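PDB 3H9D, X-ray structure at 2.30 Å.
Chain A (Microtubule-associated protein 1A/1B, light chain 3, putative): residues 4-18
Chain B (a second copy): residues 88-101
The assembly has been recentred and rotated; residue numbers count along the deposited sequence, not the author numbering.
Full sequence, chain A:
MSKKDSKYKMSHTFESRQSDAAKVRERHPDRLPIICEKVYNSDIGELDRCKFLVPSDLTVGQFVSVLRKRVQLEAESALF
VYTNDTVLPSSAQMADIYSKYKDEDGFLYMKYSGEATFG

Chain A, residues 4-18: KDSKYKMSHTFESRQ
Chain B 88-101: LPSSAQMADIYSKY

How are the two backbones laid out? In chain A, a loop leads into a short helix beginning at K7(A), a break at H12(A) and T13(A) follows, with phi/psi of -131/140 and -74/148, and a second helix starts at F14(A). S6(A) caps the first helix, its OG accepting from K9(A) N at 3.0 Å; T13(A) caps the second, its OG1 taking a weak bond from S16(A) N at 3.4 Å. Chain B makes a type I turn from P89(B) to A92(B), extends through A92(B) and Q93(B) (-58/150 and -94/133), and then runs as a helix from M94(B) to Y101(B). The register is antiparallel: CA atoms lie 4.8 Å apart for T13(A) and S91(B), 5.0 Å for M10(A) and A92(B), and 10.0 Å for D5(A) and K100(B). The backbones thus draw close at the turn and spread apart toward the end of the chain B helix.

Which bump fills which hollow? M10(A) is the main bump, with 99 Å² covered. Its CB leaves sideways, but chi1 t, chi2 p and chi3 near 140° bring the tip in among three apolar side chains of chain B. M10(A) CG meets P89(B) CG at 3.7 Å, M10(A) SD lies 3.7 Å from A92(B) CB, and M10(A) CE reaches to 4.3 Å from I97(B) CD1. The proline ring, C-gamma endo, offers a firm apolar surface, the small methyl of A92(B) lets the sulfur come close, and I97(B), m at both chi angles, meets the methionine tip. A long, unbranched and flexible side chain suits this bent path.

What does the turn of chain B press into? S91(B) points toward chain A, with chi1 p and 75 Å² covered, and meets the backbone at M10(A) and S11(A) and the break after it. Its OG lies 3.2 Å from M10(A) O and 3.0 Å from S11(A) O; the hydroxyl's one proton is not assigned between these carbonyls. A serine is short enough to fit close to both. Beside it, T13(A), chi1 p, sets CG2 3.8 Å from S91(B) CB, and T13(A) CA makes a CA-H...O contact with S91(B) O at 3.6 Å. Q93(B) leaves sideways, m at chi1 and chi2, and its end comes nearer to chain A by the start of the second helix; its CG lies 4.3 Å from R17(A) NH1, at the guanidinium edge.

What joins the spreading ends? K100(B), t at all four chi angles, stretches across the widening gap so that its NZ donates to D5(A) OD1 at 2.9 Å, a salt bridge; the extended lysine suits this wide separation. K4(A) NZ sits 3.3 Å from K100(B) NZ, a like-charge approach beside that bridge. Off to one side, a water accepts from R17(A) NH1 at 3.1 Å and donates to D96(B) OD2 at 2.7 Å, linking arginine and aspartate without direct contact. Altogether 555 Å² is buried, both sides summed.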

ATOM      1  N   LYS A   4      -2.608  -6.837  -8.802  1.00 38.26           N
ATOM      2  CA  LYS A   4      -2.119  -6.742  -7.395  1.00 39.51           C
ATOM      3  C   LYS A   4      -1.318  -5.464  -7.165  1.00 39.43           C
ATOM      4  O   LYS A   4      -0.651  -4.948  -8.078  1.00 40.28           O
ATOM      5  CB  LYS A   4      -1.279  -7.971  -7.000  1.00 39.57           C
ATOM      6  CG  LYS A   4      -2.068  -9.146  -6.430  1.00 41.76           C
ATOM      7  CD  LYS A   4      -2.021  -9.209  -4.897  1.00 44.52           C
ATOM      8  CE  LYS A   4      -3.224  -8.532  -4.238  1.00 44.62           C
ATOM      9  NZ  LYS A   4      -3.074  -7.051  -4.084  1.00 44.46           N
ATOM     10  N   ASP A   5      -1.378  -4.982  -5.925  1.00 37.90           N
ATOM     11  CA  ASP A   5      -0.758  -3.727  -5.528  1.00 37.03           C
ATOM     12  C   ASP A   5       0.762  -3.819  -5.408  1.00 34.40           C
ATOM     13  O   ASP A   5       1.330  -4.916  -5.314  1.00 35.78           O
ATOM     14  CB  ASP A   5      -1.370  -3.255  -4.209  1.00 38.04           C
ATOM     15  CG  ASP A   5      -2.849  -2.940  -4.333  1.00 42.40           C
ATOM     16  OD1 ASP A   5      -3.550  -3.005  -3.303  1.00 48.96           O
ATOM     17  OD2 ASP A   5      -3.310  -2.619  -5.453  1.00 48.38           O
ATOM     18  N   SER A   6       1.406  -2.657  -5.417  1.00 30.85           N
ATOM     19  CA  SER A   6       2.859  -2.542  -5.289  1.00 26.81           C
ATOM     20  C   SER A   6       3.375  -3.020  -3.921  1.00 25.64           C
ATOM     21  O   SER A   6       2.959  -2.512  -2.867  1.00 23.40           O
ATOM     22  CB  SER A   6       3.283  -1.096  -5.554  1.00 24.78           C
ATOM     23  OG  SER A   6       4.641  -0.889  -5.223  1.00 23.09           O
ATOM     24  N   LYS A   7       4.280  -3.999  -3.949  1.00 23.40           N
ATOM     25  CA  LYS A   7       4.939  -4.465  -2.732  1.00 23.69           C
ATOM     26  C   LYS A   7       5.881  -3.407  -2.167  1.00 22.91           C
ATOM     27  O   LYS A   7       6.085  -3.334  -0.946  1.00 23.34           O
ATOM     28  CB  LYS A   7       5.699  -5.773  -2.970  1.00 23.58           C
ATOM     29  CG  LYS A   7       4.833  -7.026  -3.084  1.00 27.47           C
ATOM     30  CD  LYS A   7       5.713  -8.257  -2.911  1.00 33.01           C
ATOM     31  CE  LYS A   7       5.105  -9.506  -3.525  1.00 37.94           C
ATOM     32  NZ  LYS A   7       6.193 -10.403  -4.061  1.00 40.19           N
ATOM     33  N   TYR A   8       6.441  -2.586  -3.054  1.00 20.68           N
ATOM     34  CA  TYR A   8       7.328  -1.481  -2.655  1.00 20.47           C
ATOM     35  C   TYR A   8       6.575  -0.357  -1.937  1.00 19.74           C
ATOM     36  O   TYR A   8       7.004   0.126  -0.891  1.00 19.84           O
ATOM     37  CB  TYR A   8       8.099  -0.909  -3.866  1.00 19.30           C
ATOM     38  CG  TYR A   8       9.159   0.103  -3.477  1.00 17.78           C
ATOM     39  CD1 TYR A   8      10.491  -0.297  -3.270  1.00 18.31           C
ATOM     40  CD2 TYR A   8       8.837   1.451  -3.296  1.00 14.78           C
ATOM     41  CE1 TYR A   8      11.463   0.614  -2.906  1.00 17.04           C
ATOM     42  CE2 TYR A   8       9.801   2.377  -2.936  1.00 16.92           C
ATOM     43  CZ  TYR A   8      11.116   1.951  -2.740  1.00 21.70           C
ATOM     44  OH  TYR A   8      12.087   2.860  -2.375  1.00 24.92           O
ATOM     45  N   LYS A   9       5.464   0.085  -2.512  1.00 20.87           N
ATOM     46  CA  LYS A   9       4.636   1.081  -1.848  1.00 20.22           C
ATOM     47  C   LYS A   9       4.281   0.653  -0.413  1.00 21.09           C
ATOM     48  O   LYS A   9       4.417   1.434   0.520  1.00 21.51           O
ATOM     49  CB  LYS A   9       3.378   1.337  -2.661  1.00 19.59           C
ATOM     50  CG  LYS A   9       2.502   2.431  -2.101  1.00 21.82           C
ATOM     51  CD  LYS A   9       1.362   2.756  -3.036  1.00 24.85           C
ATOM     52  CE  LYS A   9       1.702   3.911  -3.943  1.00 26.34           C
ATOM     53  NZ  LYS A   9       0.442   4.590  -4.375  1.00 29.87           N
ATOM     54  N   MET A  10       3.858  -0.600  -0.268  1.00 21.14           N
ATOM     55  CA  MET A  10       3.386  -1.180   0.991  1.00 23.39           C
ATOM     56  C   MET A  10       4.453  -1.156   2.102  1.00 22.55           C
ATOM     57  O   MET A  10       4.155  -0.854   3.272  1.00 21.30           O
ATOM     58  CB  MET A  10       2.932  -2.619   0.719  1.00 23.31           C
ATOM     59  CG  MET A  10       2.253  -3.339   1.877  1.00 32.27           C
ATOM     60  SD  MET A  10       0.651  -2.620   2.314  1.00 37.83           S
ATOM     61  CE  MET A  10      -0.275  -4.114   2.633  1.00 39.21           C
ATOM     62  N   SER A  11       5.693  -1.452   1.718  1.00 20.81           N
ATOM     63  CA  SER A  11       6.776  -1.649   2.671  1.00 20.35           C
ATOM     64  C   SER A  11       7.568  -0.381   2.979  1.00 19.89           C
ATOM     65  O   SER A  11       8.470  -0.407   3.804  1.00 22.53           O
ATOM     66  CB  SER A  11       7.695  -2.805   2.225  1.00 18.93           C
ATOM     67  OG  SER A  11       8.198  -2.591   0.917  1.00 21.94           O
ATOM     68  N   HIS A  12       7.214   0.732   2.352  1.00 20.92           N
ATOM     69  CA  HIS A  12       7.887   2.009   2.609  1.00 21.14           C
ATOM     70  C   HIS A  12       6.844   3.084   2.870  1.00 21.44           C
ATOM     71  O   HIS A  12       5.812   3.109   2.216  1.00 22.42           O
ATOM     72  CB  HIS A  12       8.779   2.418   1.427  1.00 21.05           C
ATOM     73  CG  HIS A  12       9.755   1.363   1.010  1.00 21.03           C
ATOM     74  ND1 HIS A  12      11.103   1.445   1.282  1.00 23.62           N
ATOM     75  CD2 HIS A  12       9.576   0.194   0.350  1.00 21.18           C
ATOM     76  CE1 HIS A  12      11.714   0.374   0.805  1.00 21.40           C
ATOM     77  NE2 HIS A  12      10.808  -0.406   0.244  1.00 24.75           N
ATOM     78  N   THR A  13       7.104   3.961   3.837  1.00 23.01           N
ATOM     79  CA  THR A  13       6.133   5.003   4.183  1.00 22.18           C
ATOM     80  C   THR A  13       6.124   6.081   3.119  1.00 23.75           C
ATOM     81  O   THR A  13       7.162   6.365   2.501  1.00 23.47           O
ATOM     82  CB  THR A  13       6.376   5.648   5.567  1.00 21.52           C
ATOM     83  OG1 THR A  13       7.554   6.463   5.523  1.00 21.80           O
ATOM     84  CG2 THR A  13       6.502   4.594   6.671  1.00 19.23           C
ATOM     85  N   PHE A  14       4.945   6.670   2.913  1.00 23.47           N
ATOM     86  CA  PHE A  14       4.751   7.707   1.920  1.00 24.70           C
ATOM     87  C   PHE A  14       5.757   8.846   2.052  1.00 25.48           C
ATOM     88  O   PHE A  14       6.336   9.271   1.054  1.00 25.68           O
ATOM     89  CB  PHE A  14       3.310   8.244   1.953  1.00 24.59           C
ATOM     90  CG  PHE A  14       3.111   9.455   1.096  1.00 24.69           C
ATOM     91  CD1 PHE A  14       2.927   9.327  -0.273  1.00 26.90           C
ATOM     92  CD2 PHE A  14       3.145  10.727   1.655  1.00 26.70           C
ATOM     93  CE1 PHE A  14       2.781  10.446  -1.074  1.00 29.54           C
ATOM     94  CE2 PHE A  14       2.990  11.854   0.868  1.00 30.79           C
ATOM     95  CZ  PHE A  14       2.805  11.713  -0.503  1.00 31.96           C
ATOM     96  N   GLU A  15       5.943   9.332   3.282  1.00 26.54           N
ATOM     97  CA  GLU A  15       6.885  10.417   3.597  1.00 27.01           C
ATOM     98  C   GLU A  15       8.331  10.105   3.208  1.00 27.19           C
ATOM     99  O   GLU A  15       9.017  10.956   2.647  1.00 28.52           O
ATOM    100  CB  GLU A  15       6.818  10.769   5.085  1.00 26.76           C
ATOM    101  N   SER A  16       8.793   8.895   3.525  1.00 26.46           N
ATOM    102  CA  SER A  16      10.103   8.428   3.094  1.00 25.64           C
ATOM    103  C   SER A  16      10.188   8.224   1.568  1.00 25.96           C
ATOM    104  O   SER A  16      11.233   8.474   0.979  1.00 25.91           O
ATOM    105  CB  SER A  16      10.481   7.143   3.822  1.00 26.10           C
ATOM    106  OG  SER A  16      10.031   5.998   3.120  1.00 26.09           O
ATOM    107  N   ARG A  17       9.094   7.772   0.947  1.00 25.37           N
ATOM    108  CA  ARG A  17       9.037   7.560  -0.511  1.00 26.30           C
ATOM    109  C   ARG A  17       9.073   8.896  -1.262  1.00 27.03           C
ATOM    110  O   ARG A  17       9.800   9.048  -2.239  1.00 27.76           O
ATOM    111  CB  ARG A  17       7.788   6.754  -0.914  1.00 23.98           C
ATOM    112  CG  ARG A  17       7.887   5.218  -0.729  1.00 22.71           C
ATOM    113  CD  ARG A  17       6.526   4.569  -0.430  1.00 22.24           C
ATOM    114  NE  ARG A  17       5.501   5.205  -1.238  1.00 27.56           N
ATOM    115  CZ  ARG A  17       4.225   5.401  -0.918  1.00 21.16           C
ATOM    116  NH1 ARG A  17       3.684   4.976   0.231  1.00 16.15           N
ATOM    117  NH2 ARG A  17       3.478   6.030  -1.802  1.00 19.98           N
ATOM    118  N   GLN A  18       8.276   9.848  -0.788  1.00 28.75           N
ATOM    119  CA  GLN A  18       8.209  11.199  -1.333  1.00 30.38           C
ATOM    120  C   GLN A  18       9.561  11.918  -1.246  1.00 31.13           C
ATOM    121  O   GLN A  18       9.990  12.574  -2.212  1.00 30.89           O
ATOM    122  CB  GLN A  18       7.118  12.000  -0.614  1.00 29.30           C
ATOM    123  CG  GLN A  18       6.886  13.414  -1.150  1.00 32.63           C
ATOM    124  CD  GLN A  18       5.931  14.223  -0.277  1.00 35.89           C
ATOM    125  OE1 GLN A  18       6.061  14.250   0.951  1.00 40.47           O
ATOM    126  NE2 GLN A  18       4.966  14.884  -0.910  1.00 36.37           N
TER
ATOM    127  N   LEU B  88      -1.102  -6.131   9.044  1.00 24.09           N
ATOM    128  CA  LEU B  88      -0.741  -4.948   8.315  1.00 22.61           C
ATOM    129  C   LEU B  88       0.682  -4.603   8.683  1.00 21.84           C
ATOM    130  O   LEU B  88       1.053  -4.703   9.864  1.00 21.34           O
ATOM    131  CB  LEU B  88      -1.697  -3.800   8.633  1.00 23.30           C
ATOM    132  CG  LEU B  88      -3.147  -4.034   8.206  1.00 25.16           C
ATOM    133  CD1 LEU B  88      -4.072  -2.978   8.796  1.00 22.83           C
ATOM    134  CD2 LEU B  88      -3.254  -4.081   6.686  1.00 25.18           C
ATOM    135  N   PRO B  89       1.497  -4.235   7.665  1.00 20.53           N
ATOM    136  CA  PRO B  89       2.838  -3.739   7.942  1.00 20.35           C
ATOM    137  C   PRO B  89       2.742  -2.338   8.510  1.00 21.21           C
ATOM    138  O   PRO B  89       1.820  -1.586   8.169  1.00 22.36           O
ATOM    139  CB  PRO B  89       3.498  -3.682   6.556  1.00 18.54           C
ATOM    140  CG  PRO B  89       2.374  -3.493   5.614  1.00 18.74           C
ATOM    141  CD  PRO B  89       1.195  -4.242   6.218  1.00 20.12           C
ATOM    142  N   SER B  90       3.706  -1.988   9.345  1.00 21.41           N
ATOM    143  CA  SER B  90       3.732  -0.700   9.993  1.00 22.36           C
ATOM    144  C   SER B  90       3.968   0.462   9.009  1.00 22.93           C
ATOM    145  O   SER B  90       3.635   1.613   9.305  1.00 23.37           O
ATOM    146  CB  SER B  90       4.767  -0.748  11.123  1.00 22.93           C
ATOM    147  OG  SER B  90       5.493   0.450  11.203  1.00 27.97           O
ATOM    148  N   SER B  91       4.513   0.156   7.829  1.00 22.40           N
ATOM    149  CA  SER B  91       4.839   1.188   6.852  1.00 19.79           C
ATOM    150  C   SER B  91       3.706   1.491   5.861  1.00 19.30           C
ATOM    151  O   SER B  91       3.753   2.502   5.147  1.00 18.88           O
ATOM    152  CB  SER B  91       6.152   0.863   6.138  1.00 21.88           C
ATOM    153  OG  SER B  91       6.167  -0.480   5.708  1.00 24.73           O
ATOM    154  N   ALA B  92       2.682   0.637   5.841  1.00 17.25           N
ATOM    155  CA  ALA B  92       1.459   0.904   5.082  1.00 16.53           C
ATOM    156  C   ALA B  92       0.779   2.210   5.513  1.00 16.54           C
ATOM    157  O   ALA B  92       0.880   2.625   6.677  1.00 14.84           O
ATOM    158  CB  ALA B  92       0.483  -0.263   5.220  1.00 16.46           C
ATOM    159  N   GLN B  93       0.098   2.854   4.565  1.00 16.03           N
ATOM    160  CA  GLN B  93      -0.632   4.092   4.823  1.00 14.62           C
ATOM    161  C   GLN B  93      -2.068   3.775   5.143  1.00 15.26           C
ATOM    162  O   GLN B  93      -2.734   3.013   4.434  1.00 15.14           O
ATOM    163  CB  GLN B  93      -0.581   5.057   3.619  1.00 16.03           C
ATOM    164  CG  GLN B  93       0.792   5.705   3.355  1.00 12.88           C
ATOM    165  CD  GLN B  93       1.317   6.490   4.544  1.00 12.58           C
ATOM    166  OE1 GLN B  93       0.559   7.125   5.283  1.00 15.39           O
ATOM    167  NE2 GLN B  93       2.617   6.453   4.737  1.00  7.21           N
ATOM    168  N   MET B  94      -2.564   4.386   6.210  1.00 16.78           N
ATOM    169  CA  MET B  94      -3.959   4.200   6.602  1.00 16.14           C
ATOM    170  C   MET B  94      -4.903   4.578   5.457  1.00 15.96           C
ATOM    171  O   MET B  94      -5.936   3.948   5.284  1.00 14.96           O
ATOM    172  CB  MET B  94      -4.264   4.962   7.905  1.00 15.46           C
ATOM    173  CG  MET B  94      -3.572   4.354   9.143  1.00 15.56           C
ATOM    174  SD  MET B  94      -4.149   2.675   9.492  1.00 22.13           S
ATOM    175  CE  MET B  94      -5.837   3.006  10.038  1.00 14.20           C
ATOM    176  N   ALA B  95      -4.528   5.585   4.666  1.00 18.37           N
ATOM    177  CA  ALA B  95      -5.355   6.033   3.526  1.00 21.02           C
ATOM    178  C   ALA B  95      -5.478   4.957   2.444  1.00 22.84           C
ATOM    179  O   ALA B  95      -6.573   4.715   1.922  1.00 24.97           O
ATOM    180  CB  ALA B  95      -4.815   7.358   2.934  1.00 19.21           C
ATOM    181  N   ASP B  96      -4.354   4.313   2.126  1.00 24.56           N
ATOM    182  CA  ASP B  96      -4.316   3.182   1.199  1.00 25.36           C
ATOM    183  C   ASP B  96      -5.127   1.983   1.693  1.00 25.97           C
ATOM    184  O   ASP B  96      -5.903   1.391   0.933  1.00 26.12           O
ATOM    185  CB  ASP B  96      -2.860   2.762   0.930  1.00 26.12           C
ATOM    186  CG  ASP B  96      -2.076   3.816   0.153  1.00 26.65           C
ATOM    187  OD1 ASP B  96      -2.694   4.504  -0.677  1.00 27.51           O
ATOM    188  OD2 ASP B  96      -0.848   3.961   0.367  1.00 26.16           O
ATOM    189  N   ILE B  97      -4.929   1.617   2.960  1.00 24.94           N
ATOM    190  CA  ILE B  97      -5.672   0.510   3.573  1.00 23.77           C
ATOM    191  C   ILE B  97      -7.167   0.833   3.617  1.00 23.92           C
ATOM    192  O   ILE B  97      -7.994  -0.022   3.331  1.00 24.14           O
ATOM    193  CB  ILE B  97      -5.142   0.165   5.011  1.00 23.11           C
ATOM    194  CG1 ILE B  97      -3.624  -0.112   5.013  1.00 21.04           C
ATOM    195  CG2 ILE B  97      -5.922  -0.977   5.626  1.00 20.56           C
ATOM    196  CD1 ILE B  97      -3.131  -1.175   4.041  1.00 19.67           C
ATOM    197  N   TYR B  98      -7.505   2.069   3.980  1.00 24.49           N
ATOM    198  CA  TYR B  98      -8.894   2.517   3.940  1.00 26.69           C
ATOM    199  C   TYR B  98      -9.512   2.395   2.545  1.00 27.46           C
ATOM    200  O   TYR B  98     -10.516   1.705   2.382  1.00 29.01           O
ATOM    201  CB  TYR B  98      -9.051   3.953   4.455  1.00 26.67           C
ATOM    202  CG  TYR B  98     -10.500   4.369   4.534  1.00 28.67           C
ATOM    203  CD1 TYR B  98     -11.319   3.911   5.575  1.00 28.72           C
ATOM    204  CD2 TYR B  98     -11.068   5.187   3.554  1.00 26.79           C
ATOM    205  CE1 TYR B  98     -12.659   4.273   5.642  1.00 30.38           C
ATOM    206  CE2 TYR B  98     -12.412   5.555   3.617  1.00 26.79           C
ATOM    207  CZ  TYR B  98     -13.195   5.096   4.664  1.00 31.85           C
ATOM    208  OH  TYR B  98     -14.522   5.458   4.730  1.00 34.67           O
ATOM    209  N   SER B  99      -8.906   3.063   1.559  1.00 28.06           N
ATOM    210  CA  SER B  99      -9.349   3.021   0.156  1.00 30.08           C
ATOM    211  C   SER B  99      -9.635   1.620  -0.353  1.00 29.32           C
ATOM    212  O   SER B  99     -10.665   1.388  -0.982  1.00 28.98           O
ATOM    213  CB  SER B  99      -8.315   3.675  -0.770  1.00 30.44           C
ATOM    214  OG  SER B  99      -8.401   5.085  -0.719  1.00 31.97           O
ATOM    215  N   LYS B 100      -8.724   0.696  -0.067  1.00 29.98           N
ATOM    216  CA  LYS B 100      -8.836  -0.669  -0.554  1.00 30.93           C
ATOM    217  C   LYS B 100      -9.791  -1.545   0.258  1.00 31.82           C
ATOM    218  O   LYS B 100     -10.465  -2.409  -0.299  1.00 31.71           O
ATOM    219  CB  LYS B 100      -7.451  -1.317  -0.605  1.00 31.50           C
ATOM    220  CG  LYS B 100      -7.423  -2.688  -1.291  1.00 34.73           C
ATOM    221  CD  LYS B 100      -6.013  -3.260  -1.330  1.00 38.57           C
ATOM    222  CE  LYS B 100      -6.019  -4.719  -1.743  1.00 40.48           C
ATOM    223  NZ  LYS B 100      -4.648  -5.288  -1.800  1.00 43.58           N
ATOM    224  N   TYR B 101      -9.845  -1.334   1.568  1.00 33.04           N
ATOM    225  CA  TYR B 101     -10.498  -2.301   2.452  1.00 33.99           C
ATOM    226  C   TYR B 101     -11.775  -1.829   3.168  1.00 34.02           C
ATOM    227  O   TYR B 101     -12.458  -2.645   3.799  1.00 33.75           O
ATOM    228  CB  TYR B 101      -9.492  -2.843   3.473  1.00 35.32           C
ATOM    229  CG  TYR B 101      -8.374  -3.678   2.884  1.00 36.78           C
ATOM    230  CD1 TYR B 101      -7.115  -3.117   2.634  1.00 36.29           C
ATOM    231  CD2 TYR B 101      -8.567  -5.030   2.595  1.00 38.44           C
ATOM    232  CE1 TYR B 101      -6.079  -3.873   2.110  1.00 38.34           C
ATOM    233  CE2 TYR B 101      -7.539  -5.801   2.060  1.00 43.51           C
ATOM    234  CZ  TYR B 101      -6.298  -5.216   1.820  1.00 45.35           C
ATOM    235  OH  TYR B 101      -5.279  -5.982   1.296  1.00 45.85           O
TER
HETATM  236  O   HOH W   1       0.765   6.004  -0.164  1.00 16.67           O